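Side-chain contact in precorrin-2 dehydrogenase (Bacillus megaterium, PDB 3DFZ), which catalyses the NAD(+)-dependent dehydrogenation of precorrin-2 to sirohydrochlorin, a precursor of both siroheme and adenosylcobalamin: residues B[46-51]-B[65-70]. Numbering follows the deposited sequence.
Sequences RIKGFL and SAEINE
Ile47 and Ile68 join helices 41-50 and 66-73, two neighbouring helices that pack on the parallel five-stranded sheet of the Rossmann-type NAD-binding domain. The methyl ends make the contact: CD1 of Ile47 lies 4.0 Å from CD1 of Ile68 and almost as near to its CG1, the two side chains crossing at about a right angle. In both isoleucines CG1 lies beside the backbone N and CG2 is anti to the backbone N (chi1 -69° in Ile47, -59° in Ile68), and in each it is this CG1-CD1 branch that spans the gap. The backbones stay well apart, 8.4 Å between CA of Ile47 and CA of Ile68, and no hydrogen bond links the two segments.

On the more exposed side of this apolar pair, Lys48 and Glu67 place opposite charges near each other, beyond salt-bridge distance. NZ of Lys48 stands 4.1 Å from OE1 of Glu67; both chains bend at chi2, and any attraction is probably weak.

Around the buried isoleucines, Leu77 of strand 77-80 touches both, Val36 of strand 33-37 touches Ile47, and Val79 touches Ile68. The side chains of Ile47, Lys48 and Leu51 touch Trp71, further along helix 66-73. At the C-terminal part of helix 41-50, Phe50 meets Tyr23 of the second subunit edge-to-face.

Ser65 occupies the N-cap position of helix 66-73, and its OG is hydrogen-bonded to Thr44 OG1 of helix 41-50. Ser65 O takes two bonds from Asn69: the backbone N at 2.8 Å, and side-chain ND2 at 3.1 Å, the latter approaching from above the carbonyl plane.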
ATOM      1  N   ARG B  46       4.253 -12.664   8.618  1.00 13.02           N
ATOM      2  CA  ARG B  46       4.241 -11.205   8.738  1.00 11.72           C
ATOM      3  C   ARG B  46       5.640 -10.592   8.981  1.00 10.32           C
ATOM      4  O   ARG B  46       6.012  -9.641   8.306  1.00 10.32           O
ATOM      5  CB  ARG B  46       3.256 -10.745   9.824  1.00 11.58           C
ATOM      6  CG  ARG B  46       1.777 -10.922   9.492  1.00 14.46           C
ATOM      7  CD  ARG B  46       1.319  -9.978   8.356  1.00 16.75           C
ATOM      8  NE  ARG B  46      -0.135 -10.004   8.115  1.00 20.66           N
ATOM      9  CZ  ARG B  46      -0.771 -10.909   7.374  1.00 24.53           C
ATOM     10  NH1 ARG B  46      -0.099 -11.893   6.794  1.00 24.03           N
ATOM     11  NH2 ARG B  46      -2.091 -10.832   7.223  1.00 29.78           N
ATOM     12  N   ILE B  47       6.391 -11.156   9.937  1.00 10.13           N
ATOM     13  CA  ILE B  47       7.749 -10.707  10.313  1.00 10.56           C
ATOM     14  C   ILE B  47       8.724 -10.779   9.139  1.00 12.21           C
ATOM     15  O   ILE B  47       9.473  -9.835   8.894  1.00 12.85           O
ATOM     16  CB  ILE B  47       8.323 -11.523  11.524  1.00 11.57           C
ATOM     17  CG1 ILE B  47       7.566 -11.191  12.815  1.00 10.69           C
ATOM     18  CG2 ILE B  47       9.820 -11.271  11.704  1.00 13.89           C
ATOM     19  CD1 ILE B  47       7.494 -12.349  13.808  1.00 11.57           C
ATOM     20  N   LYS B  48       8.708 -11.899   8.419  1.00 13.89           N
ATOM     21  CA  LYS B  48       9.457 -12.032   7.168  1.00 16.64           C
ATOM     22  C   LYS B  48       9.383 -10.775   6.320  1.00 16.01           C
ATOM     23  O   LYS B  48      10.397 -10.322   5.813  1.00 18.06           O
ATOM     24  CB  LYS B  48       8.959 -13.225   6.357  1.00 19.10           C
ATOM     25  CG  LYS B  48       9.922 -14.389   6.333  1.00 23.60           C
ATOM     26  CD  LYS B  48       9.163 -15.727   6.333  1.00 26.55           C
ATOM     27  CE  LYS B  48      10.107 -16.940   6.259  1.00 32.00           C
ATOM     28  NZ  LYS B  48       9.425 -18.221   6.662  1.00 33.24           N
ATOM     29  N   GLY B  49       8.178 -10.219   6.189  1.00 17.38           N
ATOM     30  CA  GLY B  49       7.908  -9.015   5.401  1.00 16.82           C
ATOM     31  C   GLY B  49       8.684  -7.783   5.798  1.00 15.72           C
ATOM     32  O   GLY B  49       9.039  -6.971   4.939  1.00 16.15           O
ATOM     33  N   PHE B  50       8.967  -7.624   7.088  1.00 14.59           N
ATOM     34  CA  PHE B  50       9.667  -6.406   7.551  1.00 13.81           C
ATOM     35  C   PHE B  50      10.994  -6.638   8.313  1.00 13.73           C
ATOM     36  O   PHE B  50      11.527  -5.743   8.984  1.00 13.24           O
ATOM     37  CB  PHE B  50       8.707  -5.452   8.298  1.00 12.72           C
ATOM     38  CG  PHE B  50       7.848  -6.123   9.350  1.00 12.34           C
ATOM     39  CD1 PHE B  50       8.392  -6.504  10.584  1.00 11.89           C
ATOM     40  CD2 PHE B  50       6.489  -6.337   9.121  1.00 12.58           C
ATOM     41  CE1 PHE B  50       7.597  -7.114  11.563  1.00 11.73           C
ATOM     42  CE2 PHE B  50       5.676  -6.943  10.088  1.00 12.62           C
ATOM     43  CZ  PHE B  50       6.235  -7.339  11.317  1.00 12.34           C
ATOM     44  N   LEU B  51      11.539  -7.835   8.160  1.00 14.51           N
ATOM     45  CA  LEU B  51      12.764  -8.237   8.852  1.00 14.67           C
ATOM     46  C   LEU B  51      14.028  -7.488   8.372  1.00 15.15           C
ATOM     47  O   LEU B  51      14.966  -7.257   9.161  1.00 14.82           O
ATOM     48  CB  LEU B  51      12.935  -9.751   8.701  1.00 15.41           C
ATOM     49  CG  LEU B  51      14.005 -10.527   9.439  1.00 15.71           C
ATOM     50  CD1 LEU B  51      13.807 -10.472  10.928  1.00 14.81           C
ATOM     51  CD2 LEU B  51      13.934 -11.964   8.943  1.00 17.42           C
ATOM     52  N   SER B  65       7.921 -19.611  17.042  1.00 22.28           N
ATOM     53  CA  SER B  65       8.321 -20.648  16.070  1.00 23.51           C
ATOM     54  C   SER B  65       9.850 -20.789  15.915  1.00 23.10           C
ATOM     55  O   SER B  65      10.610 -19.882  16.283  1.00 21.58           O
ATOM     56  CB  SER B  65       7.651 -20.402  14.705  1.00 23.78           C
ATOM     57  OG  SER B  65       8.017 -19.125  14.183  1.00 21.68           O
ATOM     58  N   ALA B  66      10.277 -21.928  15.364  1.00 24.42           N
ATOM     59  CA  ALA B  66      11.689 -22.226  15.110  1.00 24.44           C
ATOM     60  C   ALA B  66      12.422 -21.155  14.273  1.00 23.15           C
ATOM     61  O   ALA B  66      13.652 -20.986  14.376  1.00 22.46           O
ATOM     62  CB  ALA B  66      11.798 -23.582  14.417  1.00 26.51           C
ATOM     63  N   GLU B  67      11.658 -20.478  13.416  1.00 22.78           N
ATOM     64  CA  GLU B  67      12.171 -19.420  12.554  1.00 21.86           C
ATOM     65  C   GLU B  67      12.282 -18.088  13.298  1.00 19.81           C
ATOM     66  O   GLU B  67      13.271 -17.387  13.144  1.00 19.03           O
ATOM     67  CB  GLU B  67      11.327 -19.287  11.279  1.00 22.54           C
ATOM     68  CG  GLU B  67       9.864 -19.647  11.462  1.00 24.12           C
ATOM     69  CD  GLU B  67       9.477 -20.962  10.797  1.00 27.12           C
ATOM     70  OE1 GLU B  67       9.707 -21.111   9.577  1.00 28.58           O
ATOM     71  OE2 GLU B  67       8.927 -21.840  11.490  1.00 28.34           O
ATOM     72  N   ILE B  68      11.277 -17.749  14.107  1.00 19.12           N
ATOM     73  CA  ILE B  68      11.397 -16.618  15.015  1.00 17.59           C
ATOM     74  C   ILE B  68      12.605 -16.810  15.966  1.00 17.40           C
ATOM     75  O   ILE B  68      13.407 -15.895  16.155  1.00 16.28           O
ATOM     76  CB  ILE B  68      10.071 -16.309  15.767  1.00 17.34           C
ATOM     77  CG1 ILE B  68       8.940 -16.010  14.762  1.00 17.65           C
ATOM     78  CG2 ILE B  68      10.244 -15.115  16.705  1.00 15.77           C
ATOM     79  CD1 ILE B  68       7.509 -16.013  15.352  1.00 17.82           C
ATOM     80  N   ASN B  69      12.742 -18.017  16.517  1.00 18.48           N
ATOM     81  CA  ASN B  69      13.905 -18.382  17.325  1.00 18.40           C
ATOM     82  C   ASN B  69      15.231 -18.154  16.634  1.00 18.20           C
ATOM     83  O   ASN B  69      16.146 -17.586  17.229  1.00 17.57           O
ATOM     84  CB  ASN B  69      13.798 -19.832  17.802  1.00 19.78           C
ATOM     85  CG  ASN B  69      13.085 -19.945  19.111  1.00 19.83           C
ATOM     86  OD1 ASN B  69      13.624 -19.555  20.130  1.00 19.72           O
ATOM     87  ND2 ASN B  69      11.859 -20.471  19.103  1.00 21.12           N
ATOM     88  N   GLU B  70      15.331 -18.585  15.380  1.00 19.03           N
ATOM     89  CA  GLU B  70      16.547 -18.394  14.578  1.00 19.16           C
ATOM     90  C   GLU B  70      16.837 -16.904  14.318  1.00 17.84           C
ATOM     91  O   GLU B  70      18.000 -16.482  14.368  1.00 17.65           O
ATOM     92  CB  GLU B  70      16.457 -19.180  13.267  1.00 20.55           C
ATOM     93  CG  GLU B  70      17.671 -19.073  12.314  1.00 22.45           C
ATOM     94  CD  GLU B  70      19.040 -19.491  12.909  1.00 24.26           C
ATOM     95  OE1 GLU B  70      19.139 -19.940  14.083  1.00 24.39           O
ATOM     96  OE2 GLU B  70      20.044 -19.356  12.170  1.00 25.83           O
TER